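Long-range contacts in thiamine pyrophosphokinase (PDB 1IG0), which catalyses the transfer of a pyrophosphate group from ATP to thiamine, making the cofactor thiamine diphosphate in yeast as a homodimer: residues B[21-26]-B[229-234]; B[39-44]-B[56-61]; B[184-189]-B[216-221]; B[205-210]-B[303-308]. All coordinates share one frame; numbering follows the deposited sequence.

Interaction 1: B[21-26]-B[229-234]; sequences IRNKMN and LIKKNG
Arg22 reaches the 229-234 segment with CG anti to its backbone N (chi1 -177°) and a chain extended from CG to NE, which carries NE toward the carbonyl of Lys232. The contact lies at the junction of two sheets: residues 229-230 end a strand of the large mixed sheet, 231-234 form the link to strand 235-238 of the five-stranded sheet, and 23-26 is the edge strand paired in parallel with 235-238. NH1 of Arg22 donates to Lys232 O at 3.0 Å, from above the carbonyl plane, with a C=O...N angle of 114°. CG of Lys232 lies in the guanidinium plane at its edge, 3.1 Å from NH1, whereas Asn233 OD1 is near NH1 at an angle too poor for a bond. At the backbone, Gly234 O accepts from Arg22 N at 2.9 Å and, weakly, from Asn23 N at 3.1 Å, so one oxygen receives two successive amides. Gly234 has backbone angles that disfavour any side chain, since a CB would collide with the carbonyl oxygen of Asn233. The amine of Lys231 leads away to Ser210 and Asp303, while its CB lies 3.6 Å from Asn23 ND2.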
loop_
_atom_site.group_PDB
_atom_site.type_symbol
_atom_site.label_atom_id
_atom_site.label_comp_id
_atom_site.label_asym_id
_atom_site.label_seq_id
_atom_site.Cartn_x
_atom_site.Cartn_y
_atom_site.Cartn_z
ATOM N N ILE B 21 -21.874 -3.002 -21.189
ATOM C CA ILE B 21 -20.952 -1.983 -20.718
ATOM C C ILE B 21 -21.712 -0.925 -19.941
ATOM O O ILE B 21 -22.556 -0.211 -20.481
ATOM C CB ILE B 21 -20.224 -1.332 -21.905
ATOM C CG1 ILE B 21 -19.452 -2.411 -22.670
ATOM C CG2 ILE B 21 -19.285 -0.239 -21.417
ATOM C CD1 ILE B 21 -18.937 -1.963 -24.026
ATOM N N ARG B 22 -21.398 -0.826 -18.663
ATOM C CA ARG B 22 -22.054 0.129 -17.806
ATOM C C ARG B 22 -21.298 1.440 -17.634
ATOM O O ARG B 22 -21.860 2.432 -17.184
ATOM C CB ARG B 22 -22.258 -0.504 -16.455
ATOM C CG ARG B 22 -22.987 0.392 -15.536
ATOM C CD ARG B 22 -22.772 -0.095 -14.131
ATOM N NE ARG B 22 -23.487 0.674 -13.107
ATOM C CZ ARG B 22 -23.473 0.408 -11.806
ATOM N NH1 ARG B 22 -22.784 -0.619 -11.346
ATOM N NH2 ARG B 22 -24.126 1.197 -10.962
ATOM N N ASN B 23 -20.013 1.413 -17.965
ATOM C CA ASN B 23 -19.163 2.585 -17.866
ATOM C C ASN B 23 -17.963 2.505 -18.794
ATOM O O ASN B 23 -17.354 1.429 -18.913
ATOM C CB ASN B 23 -18.662 2.780 -16.432
ATOM C CG ASN B 23 -19.772 3.109 -15.471
ATOM O OD1 ASN B 23 -20.400 4.162 -15.565
ATOM N ND2 ASN B 23 -20.032 2.201 -14.541
ATOM N N LYS B 24 -17.652 3.619 -19.478
ATOM C CA LYS B 24 -16.478 3.708 -20.366
ATOM C C LYS B 24 -15.557 4.815 -19.857
ATOM O O LYS B 24 -16.008 5.870 -19.403
ATOM C CB LYS B 24 -16.874 4.019 -21.815
ATOM C CG LYS B 24 -17.428 2.829 -22.565
ATOM C CD LYS B 24 -17.619 3.215 -24.018
ATOM C CE LYS B 24 -18.086 2.064 -24.891
ATOM N NZ LYS B 24 -18.080 2.401 -26.349
ATOM N N MET B 25 -14.259 4.563 -19.915
ATOM C CA MET B 25 -13.289 5.556 -19.477
ATOM C C MET B 25 -11.949 5.393 -20.181
ATOM O O MET B 25 -11.533 4.279 -20.487
ATOM C CB MET B 25 -13.075 5.477 -17.965
ATOM C CG MET B 25 -12.542 4.142 -17.502
ATOM S SD MET B 25 -11.062 4.276 -16.490
ATOM C CE MET B 25 -9.784 4.123 -17.736
ATOM N N ASN B 26 -11.279 6.512 -20.443
ATOM C CA ASN B 26 -9.978 6.485 -21.099
ATOM C C ASN B 26 -8.933 6.783 -20.029
ATOM O O ASN B 26 -9.112 7.695 -19.224
ATOM C CB ASN B 26 -9.917 7.539 -22.209
ATOM C CG ASN B 26 -8.712 7.365 -23.117
ATOM O OD1 ASN B 26 -7.567 7.439 -22.672
ATOM N ND2 ASN B 26 -8.968 7.132 -24.400
ATOM N N LEU B 229 -10.651 3.635 -8.831
ATOM C CA LEU B 229 -11.727 2.676 -8.636
ATOM C C LEU B 229 -12.454 2.305 -9.919
ATOM O O LEU B 229 -12.706 3.152 -10.778
ATOM C CB LEU B 229 -12.727 3.215 -7.609
ATOM C CG LEU B 229 -13.835 2.262 -7.150
ATOM C CD1 LEU B 229 -14.226 2.586 -5.718
ATOM C CD2 LEU B 229 -15.031 2.366 -8.081
ATOM N N ILE B 230 -12.775 1.021 -10.031
ATOM C CA ILE B 230 -13.497 0.478 -11.171
ATOM C C ILE B 230 -14.906 0.119 -10.700
ATOM O O ILE B 230 -15.079 -0.732 -9.826
ATOM C CB ILE B 230 -12.798 -0.794 -11.712
ATOM C CG1 ILE B 230 -11.497 -0.407 -12.422
ATOM C CG2 ILE B 230 -13.732 -1.559 -12.638
ATOM C CD1 ILE B 230 -11.697 0.496 -13.621
ATOM N N LYS B 231 -15.909 0.780 -11.267
ATOM C CA LYS B 231 -17.293 0.515 -10.892
ATOM C C LYS B 231 -17.720 -0.889 -11.313
ATOM O O LYS B 231 -17.275 -1.419 -12.331
ATOM C CB LYS B 231 -18.226 1.552 -11.525
ATOM C CG LYS B 231 -18.062 2.977 -10.993
ATOM C CD LYS B 231 -19.007 3.294 -9.835
ATOM C CE LYS B 231 -18.423 2.972 -8.461
ATOM N NZ LYS B 231 -19.398 3.260 -7.355
ATOM N N LYS B 232 -18.594 -1.478 -10.508
ATOM C CA LYS B 232 -19.116 -2.820 -10.732
ATOM C C LYS B 232 -19.982 -2.935 -11.984
ATOM O O LYS B 232 -20.368 -1.934 -12.583
ATOM C CB LYS B 232 -19.958 -3.228 -9.524
ATOM C CG LYS B 232 -21.102 -2.250 -9.272
ATOM C CD LYS B 232 -21.956 -2.622 -8.074
ATOM C CE LYS B 232 -23.066 -1.595 -7.892
ATOM N NZ LYS B 232 -23.980 -1.928 -6.769
ATOM N N ASN B 233 -20.275 -4.176 -12.361
ATOM C CA ASN B 233 -21.140 -4.488 -13.495
ATOM C C ASN B 233 -20.679 -4.160 -14.914
ATOM O O ASN B 233 -21.502 -4.057 -15.824
ATOM C CB ASN B 233 -22.513 -3.866 -13.246
ATOM C CG ASN B 233 -23.194 -4.441 -12.019
ATOM O OD1 ASN B 233 -24.050 -3.796 -11.417
ATOM N ND2 ASN B 233 -22.825 -5.664 -11.649
ATOM N N GLY B 234 -19.376 -3.998 -15.114
ATOM C CA GLY B 234 -18.889 -3.736 -16.457
ATOM C C GLY B 234 -18.334 -2.361 -16.757
ATOM O O GLY B 234 -19.086 -1.408 -16.955
#

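Interaction 2: B[39-44]-B[56-61]; sequences STLLIL and YKIWKL
The Trp59 indole meets strand 39-43 with its six-membered ring: CD1 of Ile43 comes to the edge, near the ring plane and 4.3 Å from CZ3, while CD2 of Leu41 approaches obliquely, 3.8 Å from CE3. The same indole also has a cation-pi contact with Lys65 and an edge-to-face contact with Tyr89. CG of Trp59 is anti to its backbone N (chi1 -177°), which sets CG on the carbonyl side, and from there the ring end comes nearer to the strand than the direction of its CB would suggest. Leu41 divides its two methyls between successive helix residues, since CD1 meets Ile58 CG2 at 3.7 Å while CD2 serves the indole; its side chain crosses both partners at about a right angle. Strand 38-43, helix 52-61 and strand 64-68 form a beta-alpha-beta unit of the alpha/beta region, and here the helix packs on its first strand. The short axes approach to 8.3 Å, with their N-to-C directions 135° apart. Ile58 also touches Leu187 of the adjoining parallel strand, so the helix spans more than one strand. Toward the other end of the contact, Ser39 OG is 3.9 Å from Leu61 O, and its hydrogen bond is instead with the backbone N of Asp63.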
loop_
_atom_site.group_PDB
_atom_site.type_symbol
_atom_site.label_atom_id
_atom_site.label_comp_id
_atom_site.label_asym_id
_atom_site.label_seq_id
_atom_site.Cartn_x
_atom_site.Cartn_y
_atom_site.Cartn_z
ATOM N N SER B 39 -11.714 20.483 -11.861
ATOM C CA SER B 39 -10.532 19.672 -11.617
ATOM C C SER B 39 -9.704 20.186 -10.452
ATOM O O SER B 39 -9.714 21.377 -10.139
ATOM C CB SER B 39 -9.668 19.619 -12.877
ATOM O OG SER B 39 -9.280 20.918 -13.280
ATOM N N THR B 40 -8.982 19.272 -9.816
ATOM C CA THR B 40 -8.148 19.624 -8.681
ATOM C C THR B 40 -6.938 18.713 -8.575
ATOM O O THR B 40 -7.024 17.510 -8.823
ATOM C CB THR B 40 -8.930 19.519 -7.346
ATOM O OG1 THR B 40 -10.051 20.408 -7.371
ATOM C CG2 THR B 40 -8.030 19.877 -6.165
ATOM N N LEU B 41 -5.807 19.307 -8.217
ATOM C CA LEU B 41 -4.578 18.559 -8.010
ATOM C C LEU B 41 -4.373 18.598 -6.502
ATOM O O LEU B 41 -4.143 19.664 -5.928
ATOM C CB LEU B 41 -3.395 19.227 -8.709
ATOM C CG LEU B 41 -2.027 18.600 -8.415
ATOM C CD1 LEU B 41 -2.007 17.149 -8.890
ATOM C CD2 LEU B 41 -0.932 19.409 -9.103
ATOM N N LEU B 42 -4.474 17.442 -5.862
ATOM C CA LEU B 42 -4.312 17.361 -4.418
ATOM C C LEU B 42 -2.944 16.827 -4.038
ATOM O O LEU B 42 -2.552 15.739 -4.460
ATOM C CB LEU B 42 -5.395 16.460 -3.824
ATOM C CG LEU B 42 -5.306 16.133 -2.332
ATOM C CD1 LEU B 42 -5.369 17.415 -1.514
ATOM C CD2 LEU B 42 -6.448 15.195 -1.957
ATOM N N ILE B 43 -2.220 17.599 -3.236
ATOM C CA ILE B 43 -0.894 17.198 -2.789
ATOM C C ILE B 43 -0.959 16.803 -1.323
ATOM O O ILE B 43 -1.291 17.622 -0.466
ATOM C CB ILE B 43 0.128 18.342 -2.946
ATOM C CG1 ILE B 43 0.147 18.820 -4.399
ATOM C CG2 ILE B 43 1.522 17.859 -2.540
ATOM C CD1 ILE B 43 1.076 19.998 -4.649
ATOM N N LEU B 44 -0.645 15.543 -1.041
ATOM C CA LEU B 44 -0.666 15.043 0.325
ATOM C C LEU B 44 0.724 15.136 0.951
ATOM O O LEU B 44 1.715 15.353 0.250
ATOM C CB LEU B 44 -1.194 13.607 0.341
ATOM C CG LEU B 44 -2.633 13.534 -0.187
ATOM C CD1 LEU B 44 -3.069 12.092 -0.344
ATOM C CD2 LEU B 44 -3.557 14.285 0.761
ATOM N N TYR B 56 4.757 20.174 -14.056
ATOM C CA TYR B 56 4.340 21.421 -14.687
ATOM C C TYR B 56 3.079 21.217 -15.518
ATOM O O TYR B 56 2.165 22.041 -15.499
ATOM C CB TYR B 56 5.451 21.945 -15.603
ATOM C CG TYR B 56 6.786 22.171 -14.927
ATOM C CD1 TYR B 56 7.972 22.101 -15.658
ATOM C CD2 TYR B 56 6.868 22.466 -13.566
ATOM C CE1 TYR B 56 9.209 22.316 -15.052
ATOM C CE2 TYR B 56 8.101 22.686 -12.950
ATOM C CZ TYR B 56 9.265 22.608 -13.699
ATOM O OH TYR B 56 10.487 22.815 -13.101
ATOM N N LYS B 57 3.045 20.111 -16.255
ATOM C CA LYS B 57 1.914 19.789 -17.117
ATOM C C LYS B 57 0.647 19.457 -16.338
ATOM O O LYS B 57 -0.428 19.979 -16.634
ATOM C CB LYS B 57 2.274 18.617 -18.034
ATOM C CG LYS B 57 1.200 18.283 -19.055
ATOM C CD LYS B 57 0.881 19.495 -19.917
ATOM C CE LYS B 57 -0.162 19.171 -20.970
ATOM N NZ LYS B 57 -0.484 20.361 -21.805
ATOM N N ILE B 58 0.773 18.577 -15.351
ATOM C CA ILE B 58 -0.367 18.183 -14.535
ATOM C C ILE B 58 -0.914 19.385 -13.771
ATOM O O ILE B 58 -2.118 19.497 -13.544
ATOM C CB ILE B 58 0.029 17.069 -13.544
ATOM C CG1 ILE B 58 0.285 15.771 -14.316
ATOM C CG2 ILE B 58 -1.061 16.882 -12.500
ATOM C CD1 ILE B 58 0.807 14.641 -13.465
ATOM N N TRP B 59 -0.021 20.284 -13.376
ATOM C CA TRP B 59 -0.433 21.480 -12.655
ATOM C C TRP B 59 -1.258 22.364 -13.590
ATOM O O TRP B 59 -2.314 22.872 -13.215
ATOM C CB TRP B 59 0.799 22.241 -12.153
ATOM C CG TRP B 59 0.476 23.465 -11.342
ATOM C CD1 TRP B 59 0.033 24.669 -11.811
ATOM C CD2 TRP B 59 0.569 23.598 -9.918
ATOM N NE1 TRP B 59 -0.155 25.544 -10.766
ATOM C CE2 TRP B 59 0.163 24.913 -9.593
ATOM C CE3 TRP B 59 0.949 22.732 -8.883
ATOM C CZ2 TRP B 59 0.137 25.386 -8.276
ATOM C CZ3 TRP B 59 0.922 23.204 -7.570
ATOM C CH2 TRP B 59 0.514 24.519 -7.281
ATOM N N LYS B 60 -0.774 22.531 -14.816
ATOM C CA LYS B 60 -1.464 23.349 -15.804
ATOM C C LYS B 60 -2.796 22.725 -16.221
ATOM O O LYS B 60 -3.740 23.434 -16.570
ATOM C CB LYS B 60 -0.574 23.540 -17.036
ATOM C CG LYS B 60 -1.117 24.532 -18.054
ATOM C CD LYS B 60 -0.137 24.746 -19.202
ATOM C CE LYS B 60 -0.615 25.840 -20.150
ATOM N NZ LYS B 60 -1.938 25.517 -20.755
ATOM N N LEU B 61 -2.868 21.398 -16.177
ATOM C CA LEU B 61 -4.080 20.682 -16.565
ATOM C C LEU B 61 -5.177 20.679 -15.504
ATOM O O LEU B 61 -6.305 20.265 -15.775
ATOM C CB LEU B 61 -3.741 19.238 -16.942
ATOM C CG LEU B 61 -3.038 19.026 -18.282
ATOM C CD1 LEU B 61 -2.670 17.559 -18.440
ATOM C CD2 LEU B 61 -3.955 19.474 -19.410
#

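Interaction 3: B[184-189]-B[216-221]; sequences ISLLAL and FKLCYM
Phe216 lays one ring face against Ile184 CD1, while Ile184 CG2 lies 3.9 Å from CE2; the two side chains run side by side, pointing the same way. Leu186 CD2 approaches this ring obliquely, and also meets Leu218 CD1 at 3.7 Å. An alanine in place of Phe216 would probably leave Ile184 CD1 and Leu186 CD2 without their aromatic neighbour and open a gap on this face. Farther along, Ala188 CB touches Tyr220 CD2 at 3.7 Å. Five backbone bonds set the parallel register: the 2.9 Å bond from Ala188 N to Cys219 O has an N-H...O angle of 168°. On the reverse face, Leu187 CD1 and Leu189 CD2 meet Met221 CB, and Lys217 extends to a salt bridge with Glu37. Helix 196-212 connects the two strands in a beta-alpha-beta crossover at the chain's centre. Helices 126-139 and 196-212 cover the Phe216, Leu218 and Tyr220 face, while strand 38-43 pairs with the other edge of strand 184-189.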
loop_
_atom_site.group_PDB
_atom_site.type_symbol
_atom_site.label_atom_id
_atom_site.label_comp_id
_atom_site.label_asym_id
_atom_site.label_seq_id
_atom_site.Cartn_x
_atom_site.Cartn_y
_atom_site.Cartn_z
ATOM N N ILE B 184 -15.861 16.452 -10.535
ATOM C CA ILE B 184 -14.582 17.002 -10.106
ATOM C C ILE B 184 -13.486 15.973 -10.341
ATOM O O ILE B 184 -13.404 14.968 -9.632
ATOM C CB ILE B 184 -14.590 17.365 -8.604
ATOM C CG1 ILE B 184 -15.661 18.420 -8.325
ATOM C CG2 ILE B 184 -13.219 17.890 -8.187
ATOM C CD1 ILE B 184 -15.796 18.782 -6.851
ATOM N N SER B 185 -12.656 16.215 -11.350
ATOM C CA SER B 185 -11.553 15.313 -11.654
ATOM C C SER B 185 -10.461 15.600 -10.630
ATOM O O SER B 185 -9.853 16.672 -10.640
ATOM C CB SER B 185 -11.030 15.559 -13.070
ATOM O OG SER B 185 -10.014 14.629 -13.396
ATOM N N LEU B 186 -10.219 14.636 -9.748
ATOM C CA LEU B 186 -9.233 14.791 -8.686
ATOM C C LEU B 186 -8.013 13.882 -8.837
ATOM O O LEU B 186 -8.132 12.657 -8.825
ATOM C CB LEU B 186 -9.912 14.528 -7.339
ATOM C CG LEU B 186 -9.101 14.598 -6.046
ATOM C CD1 LEU B 186 -8.573 16.010 -5.833
ATOM C CD2 LEU B 186 -9.988 14.172 -4.881
ATOM N N LEU B 187 -6.842 14.495 -8.979
ATOM C CA LEU B 187 -5.592 13.753 -9.111
ATOM C C LEU B 187 -4.795 14.002 -7.836
ATOM O O LEU B 187 -4.523 15.149 -7.485
ATOM C CB LEU B 187 -4.807 14.243 -10.332
ATOM C CG LEU B 187 -3.568 13.432 -10.721
ATOM C CD1 LEU B 187 -3.976 12.011 -11.095
ATOM C CD2 LEU B 187 -2.862 14.105 -11.888
ATOM N N ALA B 188 -4.420 12.931 -7.143
ATOM C CA ALA B 188 -3.684 13.068 -5.891
ATOM C C ALA B 188 -2.239 12.588 -5.934
ATOM O O ALA B 188 -1.926 11.549 -6.517
ATOM C CB ALA B 188 -4.433 12.348 -4.773
ATOM N N LEU B 189 -1.366 13.359 -5.293
ATOM C CA LEU B 189 0.054 13.045 -5.213
ATOM C C LEU B 189 0.440 12.813 -3.753
ATOM O O LEU B 189 -0.038 13.515 -2.861
ATOM C CB LEU B 189 0.890 14.203 -5.771
ATOM C CG LEU B 189 0.776 14.565 -7.255
ATOM C CD1 LEU B 189 1.545 15.855 -7.530
ATOM C CD2 LEU B 189 1.320 13.428 -8.108
ATOM N N PHE B 216 -17.094 13.139 -7.397
ATOM C CA PHE B 216 -15.635 13.116 -7.394
ATOM C C PHE B 216 -15.141 11.953 -8.246
ATOM O O PHE B 216 -15.764 10.891 -8.285
ATOM C CB PHE B 216 -15.079 12.910 -5.980
ATOM C CG PHE B 216 -14.925 14.173 -5.180
ATOM C CD1 PHE B 216 -15.777 14.444 -4.114
ATOM C CD2 PHE B 216 -13.894 15.066 -5.460
ATOM C CE1 PHE B 216 -15.603 15.588 -3.332
ATOM C CE2 PHE B 216 -13.709 16.213 -4.687
ATOM C CZ PHE B 216 -14.565 16.474 -3.620
ATOM N N LYS B 217 -14.019 12.166 -8.922
ATOM C CA LYS B 217 -13.392 11.137 -9.740
ATOM C C LYS B 217 -11.935 11.162 -9.299
ATOM O O LYS B 217 -11.108 11.878 -9.865
ATOM C CB LYS B 217 -13.496 11.471 -11.227
ATOM C CG LYS B 217 -14.911 11.726 -11.722
ATOM C CD LYS B 217 -14.939 11.789 -13.242
ATOM C CE LYS B 217 -13.918 12.787 -13.769
ATOM N NZ LYS B 217 -13.703 12.640 -15.235
ATOM N N LEU B 218 -11.640 10.377 -8.270
ATOM C CA LEU B 218 -10.307 10.318 -7.693
ATOM C C LEU B 218 -9.354 9.299 -8.304
ATOM O O LEU B 218 -9.728 8.164 -8.600
ATOM C CB LEU B 218 -10.417 10.061 -6.187
ATOM C CG LEU B 218 -9.135 9.756 -5.406
ATOM C CD1 LEU B 218 -8.186 10.945 -5.451
ATOM C CD2 LEU B 218 -9.494 9.418 -3.966
ATOM N N CYS B 219 -8.108 9.722 -8.479
ATOM C CA CYS B 219 -7.069 8.858 -9.018
ATOM C C CYS B 219 -5.736 9.237 -8.394
ATOM O O CYS B 219 -5.403 10.417 -8.295
ATOM C CB CYS B 219 -6.968 8.998 -10.538
ATOM S SG CYS B 219 -5.709 7.927 -11.298
ATOM N N TYR B 220 -4.979 8.234 -7.965
ATOM C CA TYR B 220 -3.678 8.485 -7.369
ATOM C C TYR B 220 -2.594 8.276 -8.400
ATOM O O TYR B 220 -2.658 7.343 -9.201
ATOM C CB TYR B 220 -3.410 7.541 -6.192
ATOM C CG TYR B 220 -4.322 7.747 -5.011
ATOM C CD1 TYR B 220 -5.493 7.005 -4.869
ATOM C CD2 TYR B 220 -4.030 8.711 -4.048
ATOM C CE1 TYR B 220 -6.354 7.222 -3.795
ATOM C CE2 TYR B 220 -4.882 8.935 -2.974
ATOM C CZ TYR B 220 -6.042 8.189 -2.853
ATOM O OH TYR B 220 -6.888 8.411 -1.792
ATOM N N MET B 221 -1.609 9.163 -8.390
ATOM C CA MET B 221 -0.476 9.046 -9.288
ATOM C C MET B 221 0.738 8.902 -8.390
ATOM O O MET B 221 1.031 9.783 -7.582
ATOM C CB MET B 221 -0.319 10.284 -10.165
ATOM C CG MET B 221 0.921 10.215 -11.044
ATOM S SD MET B 221 1.126 11.638 -12.123
ATOM C CE MET B 221 0.114 11.174 -13.494
#

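Interaction 4: B[205-210]-B[303-308]; sequences QLYTLS and DIILNV
Tyr207 and Ile305 meet obliquely, the isoleucine's CD1 methyl coming up aslant to the ring. That carbon sits 4.2 Å from the ring centroid and 29° off the normal, an off-centre CH-pi contact, and Ile305 CG1 lies 3.5 Å from Tyr207 OH. The same methyl meets Leu206 CD1 at 3.5 Å, so the branch is held between two successive helix side chains. CG1 of Ile305 is anti to its carbonyl carbon (chi1 -55°), and chi2 of -59° then places CD1 at this meeting point. Helix 196-212, which connects two parallel strands in a beta-alpha-beta unit, here also covers strand 304-310 in the antiparallel part of the same sheet; their short axes approach to 9.7 Å. At the ring's edge, in plane, lies Asp303 O, 3.9 Å from CE2. One water spans this side, accepting from Tyr207 OH at 2.8 Å and donating to Asp303 O at 3.0 Å. A phenylalanine at Tyr207 would probably keep the ring contact but leave that water without its hydroxyl donor, breaking the bridge to Asp303. Tyr207 additionally packs on Val279 of the second subunit. Ser210 OG and Asp303 OD2 stand 3.9 Å apart without bonding; both engage the amine of Lys231, the serine by a hydrogen bond and the aspartate by a salt bridge, and Asp303 OD1 takes the backbone N of Lys232.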
loop_
_atom_site.group_PDB
_atom_site.type_symbol
_atom_site.label_atom_id
_atom_site.label_comp_id
_atom_site.label_asym_id
_atom_site.label_seq_id
_atom_site.Cartn_x
_atom_site.Cartn_y
_atom_site.Cartn_z
ATOM N N GLN B 205 -10.700 6.268 0.659
ATOM C CA GLN B 205 -11.258 7.432 -0.025
ATOM C C GLN B 205 -11.872 7.058 -1.371
ATOM O O GLN B 205 -12.908 7.598 -1.759
ATOM C CB GLN B 205 -10.175 8.494 -0.236
ATOM C CG GLN B 205 -9.733 9.235 1.025
ATOM C CD GLN B 205 -10.802 10.170 1.573
ATOM O OE1 GLN B 205 -11.668 10.644 0.837
ATOM N NE2 GLN B 205 -10.730 10.459 2.870
ATOM N N LEU B 206 -11.230 6.143 -2.090
ATOM C CA LEU B 206 -11.748 5.711 -3.384
ATOM C C LEU B 206 -13.146 5.121 -3.214
ATOM O O LEU B 206 -14.047 5.385 -4.014
ATOM C CB LEU B 206 -10.814 4.671 -4.014
ATOM C CG LEU B 206 -9.470 5.201 -4.522
ATOM C CD1 LEU B 206 -8.554 4.045 -4.885
ATOM C CD2 LEU B 206 -9.700 6.105 -5.724
ATOM N N TYR B 207 -13.320 4.325 -2.163
ATOM C CA TYR B 207 -14.607 3.699 -1.881
ATOM C C TYR B 207 -15.633 4.677 -1.308
ATOM O O TYR B 207 -16.766 4.744 -1.786
ATOM C CB TYR B 207 -14.443 2.533 -0.901
ATOM C CG TYR B 207 -13.762 1.304 -1.471
ATOM C CD1 TYR B 207 -12.429 1.024 -1.179
ATOM C CD2 TYR B 207 -14.463 0.407 -2.282
ATOM C CE1 TYR B 207 -11.806 -0.124 -1.675
ATOM C CE2 TYR B 207 -13.849 -0.744 -2.784
ATOM C CZ TYR B 207 -12.522 -1.004 -2.475
ATOM O OH TYR B 207 -11.919 -2.147 -2.955
ATOM N N THR B 208 -15.238 5.436 -0.288
ATOM C CA THR B 208 -16.154 6.381 0.351
ATOM C C THR B 208 -16.631 7.521 -0.547
ATOM O O THR B 208 -17.809 7.878 -0.522
ATOM C CB THR B 208 -15.542 6.983 1.638
ATOM O OG1 THR B 208 -14.319 7.660 1.324
ATOM C CG2 THR B 208 -15.267 5.887 2.653
ATOM N N LEU B 209 -15.727 8.103 -1.328
ATOM C CA LEU B 209 -16.116 9.187 -2.226
ATOM C C LEU B 209 -17.088 8.656 -3.273
ATOM O O LEU B 209 -18.061 9.316 -3.626
ATOM C CB LEU B 209 -14.891 9.783 -2.922
ATOM C CG LEU B 209 -13.934 10.605 -2.052
ATOM C CD1 LEU B 209 -12.755 11.076 -2.891
ATOM C CD2 LEU B 209 -14.674 11.798 -1.455
ATOM N N SER B 210 -16.810 7.455 -3.766
ATOM C CA SER B 210 -17.653 6.824 -4.772
ATOM C C SER B 210 -19.066 6.616 -4.233
ATOM O O SER B 210 -20.049 6.674 -4.976
ATOM C CB SER B 210 -17.052 5.477 -5.174
ATOM O OG SER B 210 -17.838 4.850 -6.169
ATOM N N ASP B 303 -17.543 -2.906 -6.686
ATOM C CA ASP B 303 -16.450 -2.030 -7.099
ATOM C C ASP B 303 -15.123 -2.613 -6.635
ATOM O O ASP B 303 -15.047 -3.245 -5.581
ATOM C CB ASP B 303 -16.595 -0.628 -6.494
ATOM C CG ASP B 303 -17.875 0.067 -6.910
ATOM O OD1 ASP B 303 -18.453 -0.306 -7.952
ATOM O OD2 ASP B 303 -18.290 1.006 -6.197
ATOM N N ILE B 304 -14.079 -2.407 -7.429
ATOM C CA ILE B 304 -12.752 -2.885 -7.068
ATOM C C ILE B 304 -11.736 -1.802 -7.397
ATOM O O ILE B 304 -12.039 -0.855 -8.123
ATOM C CB ILE B 304 -12.355 -4.165 -7.839
ATOM C CG1 ILE B 304 -12.183 -3.854 -9.326
ATOM C CG2 ILE B 304 -13.402 -5.247 -7.628
ATOM C CD1 ILE B 304 -11.372 -4.907 -10.073
ATOM N N ILE B 305 -10.531 -1.942 -6.857
ATOM C CA ILE B 305 -9.471 -0.981 -7.117
ATOM C C ILE B 305 -8.573 -1.537 -8.212
ATOM O O ILE B 305 -8.251 -2.724 -8.217
ATOM C CB ILE B 305 -8.608 -0.733 -5.864
ATOM C CG1 ILE B 305 -9.496 -0.297 -4.695
ATOM C CG2 ILE B 305 -7.552 0.325 -6.163
ATOM C CD1 ILE B 305 -10.294 0.973 -4.956
ATOM N N LEU B 306 -8.180 -0.677 -9.142
ATOM C CA LEU B 306 -7.310 -1.083 -10.232
ATOM C C LEU B 306 -6.056 -0.229 -10.195
ATOM O O LEU B 306 -6.121 0.981 -9.974
ATOM C CB LEU B 306 -8.012 -0.891 -11.578
ATOM C CG LEU B 306 -7.242 -1.327 -12.824
ATOM C CD1 LEU B 306 -7.197 -2.842 -12.893
ATOM C CD2 LEU B 306 -7.919 -0.769 -14.058
ATOM N N ASN B 307 -4.910 -0.867 -10.380
ATOM C CA ASN B 307 -3.662 -0.133 -10.412
ATOM C C ASN B 307 -3.096 -0.384 -11.798
ATOM O O ASN B 307 -3.089 -1.517 -12.283
ATOM C CB ASN B 307 -2.697 -0.626 -9.326
ATOM C CG ASN B 307 -1.917 -1.857 -9.744
ATOM O OD1 ASN B 307 -0.798 -1.757 -10.251
ATOM N ND2 ASN B 307 -2.506 -3.027 -9.537
ATOM N N VAL B 308 -2.666 0.684 -12.454
ATOM C CA VAL B 308 -2.099 0.569 -13.784
ATOM C C VAL B 308 -0.688 1.117 -13.731
ATOM O O VAL B 308 -0.479 2.304 -13.481
ATOM C CB VAL B 308 -2.919 1.366 -14.822
ATOM C CG1 VAL B 308 -2.243 1.295 -16.185
ATOM C CG2 VAL B 308 -4.334 0.808 -14.902
HETATM O O HOH W 1 -13.218 -4.543 -3.517
#

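From the N terminus, interaction 1 closes the longest loop, joining residues 21-26 to 229-234, and both interaction 2 and interaction 3 fall within it. Interaction 2 closes a short loop between strand 38-43 and helix 52-61, and is complete before interaction 3 begins. Interaction 3 brackets helix 196-212, whose residues 205-210 start interaction 4; that contact runs on to 303-308, so it crosses both interaction 3 and interaction 1. Strands 38-43 and 184-189 are neighbours, which puts interactions 2 and 3 in direct touch. Lys231 joins interactions 1 and 4, and Leu206 packing on Leu218 and Tyr220 joins 3 and 4. Together they tie the parallel part of the large sheet to its antiparallel part and to the five-stranded sheet.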